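PDB 5ODL: single-stranded DNA-binding protein from Enterobacter phage Enc34, which binds single-stranded DNA, gripping the phosphate backbone and lodging individual unpaired bases against aromatic and polar side chains. Local coordinates for a contact of chain A with DNA. Sequence-based numbering; all coordinates share one arbitrary frame.

Successive stretches of one DNA strand occupy the two contacts: nucleotides DT2 to DT5 lie in contact 1 and DT7 to DT9 in contact 2. The centres of their C-alpha atoms are about 16 Å apart. Strand 48-56 joins them, giving Lys48 to contact 1 and Thr52 to contact 2. Otherwise contact 1 draws on strands 108-115, 144-156 and 159-173, and contact 2 on the 31-34 segment and the stretch from Phe99 to Cys105. A single protein copy in the deposited assembly thus follows the strand across its surface, combining base stacking, edge reading and phosphate binding along one path.

Contact 1: a contact of chain A with DNA. Residues 48, 114-115, 152, 165. With nucleotides of chain B.
The base of DT3 shows how a protein can hold one unpaired base by face and edge together. Trp152 lies flat beneath it: the six-membered ring of the indole and the pyrimidine have centroids 3.6 Å apart and planes only 7° from parallel. The indole gets there from the crowded first torsion, with CG between the backbone N and the carbonyl carbon (chi1 67°), and the backbone N of Asn165 sits at its rim, in the ring plane.

Asn165 reads the Watson-Crick edge with its flat amide. DT3 N3 donates to OD1 of Asn165 at 3.0 Å, in the carbonyl plane and on a lone pair. Asn165 ND2 donates to DT3 O4 at 2.9 Å, also in the amide plane. Both bonds are nearly straight (174° at H), so the pair fixes the amide's rotation and matches the donor and acceptor pattern of thymine. Lys48, extended beyond CG, brings NZ to the remaining carbonyl, DT3 O2, at 3.2 Å.

Lys48 NZ also forms a salt bridge to OP1 of DT5, 3.0 Å away. Arg114, bent at chi3, takes the other phosphate oxygen: NH1 of Arg114 meets OP2 of DT5 at 2.7 Å, in a salt bridge near the guanidinium plane but with a clearly bent hydrogen bond. CB of Lys48 packs over the centre of one guanidinium face and would help steady it. Two positive groups thus clasp one phosphate, whose negative charge would offset the repulsion between them and should favour the protonated form of Lys48.

Towards DT2 the fit loosens. Glu115 reaches that base through a water, with OE1 of Glu115 2.5 Å from water 1, which in turn lies 3.1 Å from DT2 N3. At DT4 the indole tip, CH2, touches the sugar carbon C5'. The site therefore holds DT3 firmly and the DT5 phosphate by charge, securing the 5' part of the bound strand while meeting the DT2 base through water.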
# COMPACT_ATOMS: atom_id res chain seq x y z
N LYS A 48 4.97 13.35 1.27
CA LYS A 48 5.29 11.93 1.47
C LYS A 48 5.34 11.18 0.12
O LYS A 48 4.65 11.52 -0.85
CB LYS A 48 4.27 11.25 2.40
CG LYS A 48 4.34 11.68 3.87
CD LYS A 48 3.47 10.72 4.70
CE LYS A 48 3.59 10.90 6.21
NZ LYS A 48 2.77 9.86 6.92
N ARG A 114 1.72 5.31 2.25
CA ARG A 114 2.56 6.52 2.19
C ARG A 114 3.74 6.38 3.15
O ARG A 114 3.72 5.56 4.06
CB ARG A 114 1.76 7.80 2.53
CG ARG A 114 0.36 7.95 1.95
CD ARG A 114 -0.25 9.33 2.28
NE ARG A 114 0.29 10.37 1.39
CZ ARG A 114 0.51 11.65 1.69
NH1 ARG A 114 0.21 12.14 2.88
NH2 ARG A 114 1.03 12.44 0.75
N GLU A 115 4.79 7.17 2.94
CA GLU A 115 5.89 7.22 3.91
C GLU A 115 6.74 8.48 3.67
O GLU A 115 6.94 8.89 2.53
CB GLU A 115 6.78 5.96 3.88
CG GLU A 115 6.77 5.11 5.16
CD GLU A 115 7.69 5.59 6.29
OE1 GLU A 115 7.90 4.79 7.23
OE2 GLU A 115 8.19 6.73 6.29
N TRP A 152 -0.76 1.46 10.63
CA TRP A 152 -0.56 2.28 11.84
C TRP A 152 -1.81 3.06 12.17
O TRP A 152 -2.61 3.36 11.29
CB TRP A 152 0.66 3.20 11.73
CG TRP A 152 0.61 4.33 10.73
CD1 TRP A 152 0.94 4.26 9.37
CD2 TRP A 152 0.28 5.69 10.98
NE1 TRP A 152 0.80 5.49 8.80
CE2 TRP A 152 0.43 6.40 9.76
CE3 TRP A 152 -0.09 6.40 12.13
CZ2 TRP A 152 0.17 7.76 9.65
CZ3 TRP A 152 -0.35 7.75 12.02
CH2 TRP A 152 -0.21 8.43 10.81
N ASN A 165 1.96 2.50 6.28
CA ASN A 165 3.32 2.83 5.91
C ASN A 165 3.71 2.03 4.68
O ASN A 165 3.40 0.84 4.59
CB ASN A 165 4.28 2.51 7.06
CG ASN A 165 4.08 3.42 8.26
OD1 ASN A 165 4.02 4.65 8.14
ND2 ASN A 165 3.98 2.80 9.43
P DT B 2 10.94 5.75 17.30
OP1 DT B 2 11.58 6.75 18.19
OP2 DT B 2 9.97 4.77 17.88
O5' DT B 2 10.22 6.53 16.11
C5' DT B 2 8.84 6.91 16.25
C4' DT B 2 8.42 7.86 15.16
O4' DT B 2 8.61 7.26 13.86
C3' DT B 2 6.95 8.27 15.26
O3' DT B 2 6.81 9.67 15.47
C2' DT B 2 6.31 7.80 13.96
C1' DT B 2 7.40 7.16 13.12
N1 DT B 2 7.18 5.73 12.81
C2 DT B 2 7.08 5.33 11.49
O2 DT B 2 7.12 6.11 10.55
N3 DT B 2 6.93 3.97 11.31
C4 DT B 2 6.87 3.00 12.29
O4 DT B 2 6.72 1.82 11.98
C5 DT B 2 7.00 3.49 13.65
C7 DT B 2 6.94 2.52 14.79
C6 DT B 2 7.15 4.81 13.84
P DT B 3 5.47 10.27 16.16
OP1 DT B 3 5.85 11.50 16.91
OP2 DT B 3 4.74 9.17 16.85
O5' DT B 3 4.62 10.76 14.91
C5' DT B 3 5.19 11.61 13.90
C4' DT B 3 4.31 11.55 12.67
O4' DT B 3 4.47 10.25 12.04
C3' DT B 3 2.82 11.71 12.96
O3' DT B 3 2.27 12.70 12.10
C2' DT B 3 2.23 10.33 12.72
C1' DT B 3 3.19 9.71 11.73
N1 DT B 3 3.31 8.24 11.78
C2 DT B 3 3.53 7.56 10.59
O2 DT B 3 3.59 8.12 9.50
N3 DT B 3 3.68 6.21 10.73
C4 DT B 3 3.61 5.48 11.90
O4 DT B 3 3.76 4.26 11.87
C5 DT B 3 3.38 6.25 13.10
C7 DT B 3 3.31 5.54 14.42
C6 DT B 3 3.27 7.57 12.98
P DT B 4 0.83 13.30 12.39
OP1 DT B 4 0.78 14.68 11.87
OP2 DT B 4 0.46 13.02 13.80
O5' DT B 4 -0.11 12.34 11.55
C5' DT B 4 -0.03 12.31 10.13
C4' DT B 4 -1.42 12.15 9.59
O4' DT B 4 -2.29 13.21 10.05
C3' DT B 4 -1.51 12.22 8.08
O3' DT B 4 -1.07 10.96 7.60
C2' DT B 4 -2.97 12.57 7.87
C1' DT B 4 -3.25 13.51 9.03
N1 DT B 4 -3.12 14.93 8.68
C2 DT B 4 -4.18 15.52 8.03
O2 DT B 4 -5.20 14.92 7.75
N3 DT B 4 -4.01 16.85 7.74
C4 DT B 4 -2.90 17.63 8.02
O4 DT B 4 -2.89 18.81 7.69
C5 DT B 4 -1.82 16.95 8.70
C7 DT B 4 -0.57 17.71 9.04
C6 DT B 4 -1.98 15.65 8.99
P DT B 5 -0.71 10.77 6.06
OP1 DT B 5 -0.03 9.46 5.92
OP2 DT B 5 -0.09 12.02 5.55
O5' DT B 5 -2.15 10.67 5.41
C5' DT B 5 -3.12 9.80 5.95
C4' DT B 5 -4.43 10.05 5.25
O4' DT B 5 -4.86 11.41 5.44
C3' DT B 5 -4.35 9.82 3.74
O3' DT B 5 -5.45 8.99 3.43
C2' DT B 5 -4.45 11.21 3.14
C1' DT B 5 -5.19 12.00 4.20
N1 DT B 5 -4.81 13.42 4.27
C2 DT B 5 -5.80 14.37 4.21
O2 DT B 5 -6.99 14.09 4.10
N3 DT B 5 -5.36 15.67 4.27
C4 DT B 5 -4.05 16.09 4.41
O4 DT B 5 -3.81 17.29 4.46
C5 DT B 5 -3.07 15.04 4.50
C7 DT B 5 -1.62 15.42 4.66
C6 DT B 5 -3.49 13.78 4.42
O HOH W 1 7.49 2.75 8.55

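Contact 2: a contact of chain A with DNA. Residues 31-32, 34, 52, 99, 102, 105. With nucleotides of chain B.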
# COMPACT_ATOMS: atom_id res chain seq x y z
N SER A 31 -1.15 2.27 -9.28
CA SER A 31 -1.56 3.55 -9.86
C SER A 31 -1.05 4.71 -9.03
O SER A 31 -0.72 4.57 -7.84
CB SER A 31 -3.08 3.69 -10.09
OG SER A 31 -3.76 3.65 -8.90
N TYR A 32 -0.95 5.86 -9.69
CA TYR A 32 -0.49 7.08 -9.05
C TYR A 32 0.79 6.93 -8.17
O TYR A 32 0.81 7.36 -7.02
CB TYR A 32 -1.61 7.66 -8.22
CG TYR A 32 -2.78 8.08 -9.05
CD1 TYR A 32 -2.73 9.25 -9.80
CD2 TYR A 32 -3.93 7.31 -9.08
CE1 TYR A 32 -3.80 9.64 -10.58
CE2 TYR A 32 -5.02 7.71 -9.84
CZ TYR A 32 -4.95 8.86 -10.58
OH TYR A 32 -6.04 9.23 -11.34
N HIS A 34 4.16 7.91 -6.50
CA HIS A 34 4.95 9.10 -6.16
C HIS A 34 6.12 8.53 -5.40
O HIS A 34 6.21 8.62 -4.15
CB HIS A 34 4.13 10.08 -5.32
CG HIS A 34 2.98 10.68 -6.05
ND1 HIS A 34 3.14 11.65 -7.02
CD2 HIS A 34 1.66 10.45 -5.96
CE1 HIS A 34 1.95 11.99 -7.50
NE2 HIS A 34 1.03 11.28 -6.87
N THR A 52 -0.76 3.82 -4.92
CA THR A 52 -2.00 3.11 -4.81
C THR A 52 -1.81 1.72 -5.42
O THR A 52 -1.22 1.59 -6.50
CB THR A 52 -3.13 3.86 -5.52
OG1 THR A 52 -3.37 5.11 -4.86
CG2 THR A 52 -4.44 3.03 -5.56
N PHE A 99 -15.01 4.21 -6.19
CA PHE A 99 -14.50 4.73 -7.48
C PHE A 99 -15.23 4.09 -8.68
O PHE A 99 -14.60 3.61 -9.62
CB PHE A 99 -12.99 4.48 -7.55
CG PHE A 99 -12.22 5.06 -6.40
CD1 PHE A 99 -12.08 6.43 -6.27
CD2 PHE A 99 -11.67 4.23 -5.41
CE1 PHE A 99 -11.38 6.96 -5.19
CE2 PHE A 99 -10.97 4.75 -4.34
CZ PHE A 99 -10.82 6.12 -4.23
N LYS A 102 -14.18 4.90 -12.30
CA LYS A 102 -12.80 4.64 -12.70
C LYS A 102 -12.66 3.18 -13.18
O LYS A 102 -12.64 2.28 -12.37
CB LYS A 102 -11.80 5.00 -11.57
CG LYS A 102 -11.69 6.52 -11.37
CD LYS A 102 -10.79 6.96 -10.23
CE LYS A 102 -9.30 6.67 -10.44
NZ LYS A 102 -8.67 7.07 -11.75
N CYS A 105 -10.39 0.59 -11.46
CA CYS A 105 -10.77 0.17 -10.09
C CYS A 105 -11.90 -0.89 -10.05
O CYS A 105 -12.23 -1.41 -8.97
CB CYS A 105 -11.18 1.39 -9.26
SG CYS A 105 -9.86 2.59 -8.94
P DT B 7 -10.23 10.19 -1.55
OP1 DT B 7 -11.28 10.00 -0.50
OP2 DT B 7 -9.41 9.02 -1.99
O5' DT B 7 -10.90 10.82 -2.85
C5' DT B 7 -10.30 10.72 -4.17
C4' DT B 7 -8.90 11.30 -4.18
O4' DT B 7 -7.95 10.22 -4.24
C3' DT B 7 -8.57 12.20 -5.37
O3' DT B 7 -7.57 13.15 -4.95
C2' DT B 7 -8.00 11.21 -6.37
C1' DT B 7 -7.19 10.32 -5.44
N1 DT B 7 -6.90 8.94 -5.92
C2 DT B 7 -5.60 8.50 -5.89
O2 DT B 7 -4.67 9.18 -5.50
N3 DT B 7 -5.42 7.21 -6.33
C4 DT B 7 -6.40 6.35 -6.80
O4 DT B 7 -6.08 5.22 -7.18
C5 DT B 7 -7.74 6.88 -6.81
C7 DT B 7 -8.86 6.01 -7.29
C6 DT B 7 -7.93 8.13 -6.37
P DT B 8 -7.53 14.65 -5.54
OP1 DT B 8 -6.77 15.50 -4.58
OP2 DT B 8 -8.91 15.04 -5.94
O5' DT B 8 -6.66 14.50 -6.87
C5' DT B 8 -5.79 15.54 -7.34
C4' DT B 8 -4.80 14.99 -8.34
O4' DT B 8 -3.64 14.47 -7.65
C3' DT B 8 -5.33 13.84 -9.20
O3' DT B 8 -4.83 13.89 -10.54
C2' DT B 8 -4.80 12.60 -8.50
C1' DT B 8 -3.49 13.08 -7.91
N1 DT B 8 -3.15 12.41 -6.63
C2 DT B 8 -2.11 11.50 -6.62
O2 DT B 8 -1.44 11.26 -7.61
N3 DT B 8 -1.88 10.91 -5.40
C4 DT B 8 -2.56 11.13 -4.22
O4 DT B 8 -2.23 10.52 -3.20
C5 DT B 8 -3.66 12.08 -4.31
C7 DT B 8 -4.47 12.37 -3.09
C6 DT B 8 -3.89 12.66 -5.49
P DT B 9 -5.71 13.32 -11.74
OP1 DT B 9 -6.47 14.45 -12.34
OP2 DT B 9 -6.45 12.13 -11.24
O5' DT B 9 -4.62 12.83 -12.79
O HOH W 2 -6.48 4.10 -9.56
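Apolar packing defines how DT7 is received, an example of a thymine recognised partly through its methyl group. C7 of DT7 sits over the face of Phe99, 3.3 Å from the ring centroid, in a CH-pi contact. Lys102, bent at chi3 and chi4, lays its CE against the same methyl, and SG of Cys105 lies 3.9 Å from C7 of DT7. The CD2-CE2 edge of Tyr32 lies over the face of the DT7 base, CD2 of Tyr32 3.5 Å from C4 of DT7. Its ring also meets the DT8 base edge to face, the planes 70° apart, and so wedges between successive nucleotides.

The direct polar contacts with good geometry fall on DT8 and DT9. NE2 of His34 donates to DT8 O2 at 2.6 Å, nearly straight (166° at H) and in the imidazole plane. The Tyr32 hydroxyl OH hydrogen-bonds the DT9 phosphate oxygen OP2 at 2.9 Å. On the edge of DT7 the direct bonds are weak: N3 to Thr52 OG1, and Ser31 OG to O4.

A water adds an indirect link to the same carbonyl. Water 2 is 2.8 Å from Ser31 OG and 2.7 Å from DT7 O4, bridging hydroxyl and base carbonyl.

Ser31 ends strand 28-31, Tyr32 follows in a tight link with positive phi (46°), and His34 belongs to strand 33-35. Thr52 comes from strand 48-56, while Phe99 and Lys102 lie in loop and Cys105 in the 3-10 helix 103-105, so the site joins strand surface to loop.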